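Local atomic coordinates of periplasmic beta-glucosidase (Pseudomonas aeruginosa, PDB entry 6R5T), a protein that probably hydrolyses terminal, non-reducing beta-D-glucosyl residues with release of beta-D-glucose, as a periplasmic member of glycoside hydrolase family 3. Residues Pro297-Leu300 and Glu304-Gln307; Ala354-Ala359 and Gly542-Asn547. The protein carries 1 engineered substitution. One frame throughout, in Å; residues are numbered along the deposited sequence.

Interaction 1. Residues Pro297-Leu300 and Glu304-Gln307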
ATOM      1  N   PRO A 297     -13.099   5.262  39.116  1.00 18.13           N
ATOM      2  CA  PRO A 297     -13.116   5.791  40.496  1.00 19.80           C
ATOM      3  C   PRO A 297     -11.706   6.036  41.044  1.00 18.92           C
ATOM      4  O   PRO A 297     -11.464   7.157  41.621  1.00 20.27           O
ATOM      5  CB  PRO A 297     -13.899   4.716  41.279  1.00 21.26           C
ATOM      6  CG  PRO A 297     -14.758   4.035  40.208  1.00 21.86           C
ATOM      7  CD  PRO A 297     -13.845   4.013  38.986  1.00 19.49           C
ATOM      8  N   LYS A 298     -10.801   5.082  40.812  1.00 17.48           N
ATOM      9  CA  LYS A 298      -9.385   5.200  41.265  1.00 19.03           C
ATOM     10  C   LYS A 298      -8.731   6.376  40.566  1.00 18.96           C
ATOM     11  O   LYS A 298      -7.999   7.164  41.213  1.00 20.30           O
ATOM     12  CB  LYS A 298      -8.642   3.880  41.086  1.00 21.16           C
ATOM     13  CG  LYS A 298      -8.931   2.883  42.207  1.00 24.98           C
ATOM     14  CD  LYS A 298      -8.227   1.557  42.012  1.00 28.13           C
ATOM     15  CE  LYS A 298      -8.536   0.528  43.082  1.00 33.63           C
ATOM     16  NZ  LYS A 298      -7.844  -0.745  42.791  1.00 38.80           N
ATOM     17  N   LEU A 299      -8.922   6.485  39.242  1.00 17.61           N
ATOM     18  CA  LEU A 299      -8.310   7.599  38.505  1.00 17.46           C
ATOM     19  C   LEU A 299      -8.762   8.940  39.055  1.00 19.03           C
ATOM     20  O   LEU A 299      -7.947   9.893  39.168  1.00 21.04           O
ATOM     21  CB  LEU A 299      -8.657   7.465  37.027  1.00 16.46           C
ATOM     22  CG  LEU A 299      -7.922   6.349  36.290  1.00 19.85           C
ATOM     23  CD1 LEU A 299      -8.567   6.085  34.943  1.00 19.24           C
ATOM     24  CD2 LEU A 299      -6.457   6.703  36.108  1.00 20.07           C
ATOM     25  N   LEU A 300     -10.042   9.056  39.314  1.00 19.10           N
ATOM     26  CA  LEU A 300     -10.587  10.355  39.755  1.00 19.11           C
ATOM     27  C   LEU A 300     -10.012  10.701  41.145  1.00 21.91           C
ATOM     28  O   LEU A 300      -9.544  11.853  41.334  1.00 21.97           O
ATOM     29  CB  LEU A 300     -12.104  10.277  39.811  1.00 20.48           C
ATOM     30  CG  LEU A 300     -12.759  11.594  40.265  1.00 21.26           C
ATOM     31  CD1 LEU A 300     -12.471  12.777  39.337  1.00 24.91           C
ATOM     32  CD2 LEU A 300     -14.258  11.431  40.393  1.00 22.99           C
ATOM     33  N   GLU A 304      -6.064  11.922  38.447  1.00 21.93           N
ATOM     34  CA  GLU A 304      -5.493  11.583  37.097  1.00 22.02           C
ATOM     35  C   GLU A 304      -6.520  11.911  35.993  1.00 23.63           C
ATOM     36  O   GLU A 304      -6.128  12.061  34.817  1.00 25.63           O
ATOM     37  CB  GLU A 304      -5.075  10.124  37.016  1.00 26.14           C
ATOM     38  CG  GLU A 304      -3.974   9.766  37.988  1.00 30.14           C
ATOM     39  CD  GLU A 304      -3.626   8.291  37.932  1.00 33.94           C
ATOM     40  OE1 GLU A 304      -4.267   7.478  38.631  1.00 37.03           O
ATOM     41  OE2 GLU A 304      -2.756   7.950  37.121  1.00 46.47           O
ATOM     42  N   ILE A 305      -7.792  12.013  36.336  1.00 20.93           N
ATOM     43  CA  ILE A 305      -8.872  12.537  35.446  1.00 22.56           C
ATOM     44  C   ILE A 305      -9.655  13.565  36.248  1.00 20.47           C
ATOM     45  O   ILE A 305      -9.449  13.644  37.495  1.00 22.93           O
ATOM     46  CB  ILE A 305      -9.786  11.416  34.894  1.00 21.45           C
ATOM     47  CG1 ILE A 305     -10.536  10.712  36.017  1.00 20.67           C
ATOM     48  CG2 ILE A 305      -9.009  10.388  34.067  1.00 20.49           C
ATOM     49  CD1 ILE A 305     -11.591   9.728  35.608  1.00 23.13           C
ATOM     50  N   ASP A 306     -10.503  14.318  35.562  1.00 20.91           N
ATOM     51  CA  ASP A 306     -11.370  15.374  36.128  1.00 23.34           C
ATOM     52  C   ASP A 306     -12.800  14.846  36.252  1.00 21.63           C
ATOM     53  O   ASP A 306     -13.262  14.000  35.411  1.00 19.99           O
ATOM     54  CB  ASP A 306     -11.352  16.627  35.253  1.00 27.71           C
ATOM     55  CG  ASP A 306      -9.944  17.165  35.075  1.00 37.11           C
ATOM     56  OD1 ASP A 306      -9.231  17.228  36.076  1.00 42.07           O
ATOM     57  OD2 ASP A 306      -9.550  17.435  33.933  1.00 46.75           O
ATOM     58  N   GLN A 307     -13.543  15.369  37.221  1.00 19.36           N
ATOM     59  CA  GLN A 307     -14.989  15.077  37.321  1.00 19.60           C
ATOM     60  C   GLN A 307     -15.684  15.401  35.986  1.00 19.51           C
ATOM     61  O   GLN A 307     -16.594  14.640  35.570  1.00 19.91           O
ATOM     62  CB  GLN A 307     -15.606  15.848  38.487  1.00 20.89           C
ATOM     63  CG  GLN A 307     -17.099  15.639  38.650  1.00 20.03           C
ATOM     64  CD  GLN A 307     -17.398  14.232  39.113  1.00 21.37           C
ATOM     65  OE1 GLN A 307     -16.775  13.755  40.070  1.00 21.23           O
ATOM     66  NE2 GLN A 307     -18.316  13.541  38.438  1.00 19.21           N
TER

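Interaction 2. Residues Ala354-Ala359 and Gly542-Asn547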
ATOM      1  N   ALA A 354     -39.521  -5.958  -0.583  1.00 19.38           N
ATOM      2  CA  ALA A 354     -38.491  -4.891  -0.543  1.00 20.17           C
ATOM      3  C   ALA A 354     -37.121  -5.531  -0.797  1.00 18.48           C
ATOM      4  O   ALA A 354     -36.331  -4.953  -1.584  1.00 18.47           O
ATOM      5  CB  ALA A 354     -38.484  -4.135   0.764  1.00 20.26           C
ATOM      6  N   ALA A 355     -36.841  -6.683  -0.200  1.00 16.28           N
ATOM      7  CA  ALA A 355     -35.491  -7.297  -0.361  1.00 16.73           C
ATOM      8  C   ALA A 355     -35.282  -7.668  -1.822  1.00 16.93           C
ATOM      9  O   ALA A 355     -34.166  -7.496  -2.334  1.00 16.77           O
ATOM     10  CB  ALA A 355     -35.326  -8.508   0.512  1.00 16.48           C
ATOM     11  N   ARG A 356     -36.305  -8.214  -2.476  1.00 16.18           N
ATOM     12  CA  ARG A 356     -36.165  -8.672  -3.882  1.00 17.42           C
ATOM     13  C   ARG A 356     -35.981  -7.444  -4.772  1.00 16.82           C
ATOM     14  O   ARG A 356     -35.096  -7.459  -5.661  1.00 15.76           O
ATOM     15  CB  ARG A 356     -37.392  -9.521  -4.261  1.00 16.56           C
ATOM     16  CG  ARG A 356     -37.279 -10.150  -5.645  1.00 17.25           C
ATOM     17  CD  ARG A 356     -38.423 -11.117  -5.833  1.00 19.28           C
ATOM     18  NE  ARG A 356     -38.417 -11.748  -7.128  1.00 18.30           N
ATOM     19  CZ  ARG A 356     -39.128 -12.827  -7.416  1.00 19.52           C
ATOM     20  NH1 ARG A 356     -39.855 -13.387  -6.470  1.00 21.37           N
ATOM     21  NH2 ARG A 356     -39.093 -13.348  -8.629  1.00 18.86           N
ATOM     22  N   GLU A 357     -36.785  -6.393  -4.578  1.00 15.64           N
ATOM     23  CA  GLU A 357     -36.684  -5.165  -5.425  1.00 16.02           C
ATOM     24  C   GLU A 357     -35.318  -4.502  -5.223  1.00 17.52           C
ATOM     25  O   GLU A 357     -34.715  -4.053  -6.197  1.00 16.75           O
ATOM     26  CB  GLU A 357     -37.839  -4.222  -5.140  1.00 19.62           C
ATOM     27  CG  GLU A 357     -39.127  -4.847  -5.674  1.00 22.74           C
ATOM     28  CD  GLU A 357     -40.419  -4.082  -5.485  1.00 27.04           C
ATOM     29  OE1 GLU A 357     -40.440  -3.121  -4.725  1.00 29.13           O
ATOM     30  OE2 GLU A 357     -41.433  -4.513  -6.102  1.00 27.11           O
ATOM     31  N   VAL A 358     -34.864  -4.403  -3.989  1.00 15.15           N
ATOM     32  CA  VAL A 358     -33.565  -3.747  -3.713  1.00 15.90           C
ATOM     33  C   VAL A 358     -32.454  -4.604  -4.316  1.00 15.39           C
ATOM     34  O   VAL A 358     -31.530  -4.056  -4.952  1.00 16.09           O
ATOM     35  CB  VAL A 358     -33.380  -3.517  -2.203  1.00 14.53           C
ATOM     36  CG1 VAL A 358     -31.928  -3.226  -1.869  1.00 13.68           C
ATOM     37  CG2 VAL A 358     -34.295  -2.391  -1.697  1.00 15.76           C
ATOM     38  N   ALA A 359     -32.507  -5.917  -4.131  1.00 14.25           N
ATOM     39  CA  ALA A 359     -31.410  -6.800  -4.593  1.00 15.25           C
ATOM     40  C   ALA A 359     -31.308  -6.783  -6.120  1.00 14.61           C
ATOM     41  O   ALA A 359     -30.181  -6.787  -6.640  1.00 15.41           O
ATOM     42  CB  ALA A 359     -31.575  -8.197  -4.087  1.00 15.21           C
ATOM     43  N   GLY A 542     -28.509 -11.282  -0.424  1.00 13.35           N
ATOM     44  CA  GLY A 542     -29.457 -11.255   0.715  1.00 13.33           C
ATOM     45  C   GLY A 542     -30.511 -12.332   0.674  1.00 12.88           C
ATOM     46  O   GLY A 542     -30.465 -13.278  -0.120  1.00 12.72           O
ATOM     47  N   THR A 543     -31.509 -12.167   1.540  1.00 12.54           N
ATOM     48  CA  THR A 543     -32.576 -13.174   1.765  1.00 14.72           C
ATOM     49  C   THR A 543     -33.316 -13.498   0.459  1.00 14.27           C
ATOM     50  O   THR A 543     -33.661 -14.662   0.285  1.00 15.14           O
ATOM     51  CB  THR A 543     -33.555 -12.598   2.784  1.00 14.78           C
ATOM     52  OG1 THR A 543     -32.871 -12.450   4.031  1.00 14.76           O
ATOM     53  CG2 THR A 543     -34.764 -13.483   2.986  1.00 16.45           C
ATOM     54  N   GLU A 544     -33.529 -12.519  -0.413  1.00 15.20           N
ATOM     55  CA  GLU A 544     -34.215 -12.738  -1.702  1.00 16.02           C
ATOM     56  C   GLU A 544     -33.209 -12.794  -2.836  1.00 15.25           C
ATOM     57  O   GLU A 544     -33.624 -12.707  -4.004  1.00 15.59           O
ATOM     58  CB  GLU A 544     -35.247 -11.637  -1.881  1.00 16.52           C
ATOM     59  CG  GLU A 544     -36.498 -11.891  -1.061  1.00 17.61           C
ATOM     60  CD  GLU A 544     -37.323 -13.075  -1.546  1.00 20.15           C
ATOM     61  OE1 GLU A 544     -37.529 -13.143  -2.771  1.00 19.93           O
ATOM     62  OE2 GLU A 544     -37.717 -13.961  -0.721  1.00 22.57           O
ATOM     63  N   GLY A 545     -31.921 -13.006  -2.530  1.00 15.58           N
ATOM     64  CA  GLY A 545     -30.906 -12.906  -3.574  1.00 15.19           C
ATOM     65  C   GLY A 545     -31.201 -13.793  -4.770  1.00 14.82           C
ATOM     66  O   GLY A 545     -31.102 -13.358  -5.905  1.00 14.65           O
ATOM     67  N   GLY A 546     -31.521 -15.050  -4.542  1.00 15.43           N
ATOM     68  CA  GLY A 546     -31.691 -15.994  -5.656  1.00 16.24           C
ATOM     69  C   GLY A 546     -32.859 -15.588  -6.530  1.00 15.99           C
ATOM     70  O   GLY A 546     -32.784 -15.795  -7.741  1.00 15.52           O
ATOM     71  N   ASN A 547     -33.914 -15.019  -5.969  1.00 15.10           N
ATOM     72  CA  ASN A 547     -35.064 -14.569  -6.801  1.00 16.17           C
ATOM     73  C   ASN A 547     -34.691 -13.328  -7.609  1.00 15.94           C
ATOM     74  O   ASN A 547     -34.994 -13.258  -8.819  1.00 16.77           O
ATOM     75  CB  ASN A 547     -36.294 -14.287  -5.954  1.00 16.82           C
ATOM     76  CG  ASN A 547     -37.063 -15.530  -5.558  1.00 18.66           C
ATOM     77  OD1 ASN A 547     -37.116 -16.501  -6.319  1.00 17.64           O
ATOM     78  ND2 ASN A 547     -37.681 -15.471  -4.359  1.00 18.51           N
TER

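Interaction 1. Residues Pro297-Leu300 and Glu304-Gln307
Leu299 and Leu300, near the C-terminal end of helix 291-301, pack against Glu304, Ile305 and Gln307 in a local helix-to-helix turn. The turn leads into helix 307-323 and is held by one backbone hydrogen bond and an apolar patch. Glu304 N donates to Leu299 O over 2.9 Å. The N-H...O angle is 151°, and the donor meets the carbonyl at a C=O...N angle of 160°. The bond reaches back five residues, consistent with the 6-to-1 bond of a Schellman motif.

Beside this bond, the Leu299 and Glu304 side chains cross at about a right angle. Leu299 CD2 lies 3.4 Å from Glu304 OE1 and also touches the Glu304 CB. The same OE1 forms a salt bridge with Arg272 of helix 271-281, a helix that Leu299 also packs on. Arg272 therefore probably helps to hold the carboxylate beside the leucine methyl.

The segments belong to the family 3 N-terminal domain, of the TIM-barrel clan. Helix 291-301 follows strand 286-287, the last in chain order of the eight parallel strands of the barrel-type sheet.

Ile305 packs its CG1 against both leucines. It meets Leu299 CB at 3.9 Å and Leu300 CB at 4.1 Å. Leu300 holds CG opposite its own backbone N (chi1 180°), which sends its methyls along the outgoing chain. Leu300 CD1 lies 3.6 Å from Ile305 O, while Leu300 CD2 is 3.4 Å from Gln307 OE1. At the other end of the same amide, Gln307 NE2 bonds to Asn16 and Asp311. Asp306 occupies the N-cap position of helix 307-323. Its side chain makes no capping bond, but its backbone N is bonded to the Asp309 carboxylate.

Interaction 2. Residues Ala354-Ala359 and Gly542-Asn547
A turn at the N-terminal start of helix 545-553 packs against helix 352-362, with Glu544 and Asn547 meeting Ala355 and Arg356. Gly542 to Gly545 form a type I beta turn, and Glu544 is the N-cap residue of the helix that follows. In the fold, helix 352-362 runs into strand 364-368. The turn comes after strand 534-537, the antiparallel neighbour of that strand in the mixed sheet of the C-terminal domain.

Glu544 lays its aliphatic part on helix 352-362. Its CG touches Ala355 CB at 3.9 Å, and its CB sits 3.6 Å from Arg356 N. The chain then folds at chi2, which brings the carboxylate round alongside Arg356. Glu544 OE1 lies 3.8 Å from Arg356 CD.

Asn547 comes over one face of the Arg356 guanidinium. Its CB stands above the centre of the group, 3.5 Å from Arg356 CZ. The guanidinium and amide planes are 15° apart and stacked. The extended arginine chain, with CG anti to the backbone N (chi1 -175°), carries the guanidinium out to this place.

Asn547 ND2 gives a nearly straight bond to Glu544 OE1, at 2.8 Å and 177°. ND2 comes from the syn side of the carboxylate, tilted out of its plane, while the oxygen lies in the plane of the amide. Glu544 OE2 makes a salt bridge to Arg352, Arg356 NH2 one to Asp551, and Asn547 OD1 a hydrogen bond from Asn416.

Arg356 NH1 and Glu544 OE1 remain 4.4 Å apart, with the oxygen well out of the guanidinium plane. No N-H points at it. The opposite charges probably attract at a distance without a salt bridge. The direct touch is made by carbons and by the stacked amide, which is held by bonds at both ends.

Interaction 1 closes before interaction 2 opens, so the two follow one another along the chain. They lie on opposite sides of the chain's centre. Their own centres are about 51 Å apart and their nearest atoms about 43 Å, so they do not touch. They share no helix or strand. Interaction 1 joins successive helices, 291-301 and 307-323, in the N-terminal domain. Interaction 2 is long-range: 182 residues separate segments 354-359 and 542-547, and it ties helix 352-362 to helix 545-553 of the C-terminal domain. Both are away from the glycan pocket, which takes residues from both domains, with Asp79 in the first and Glu486 in the second.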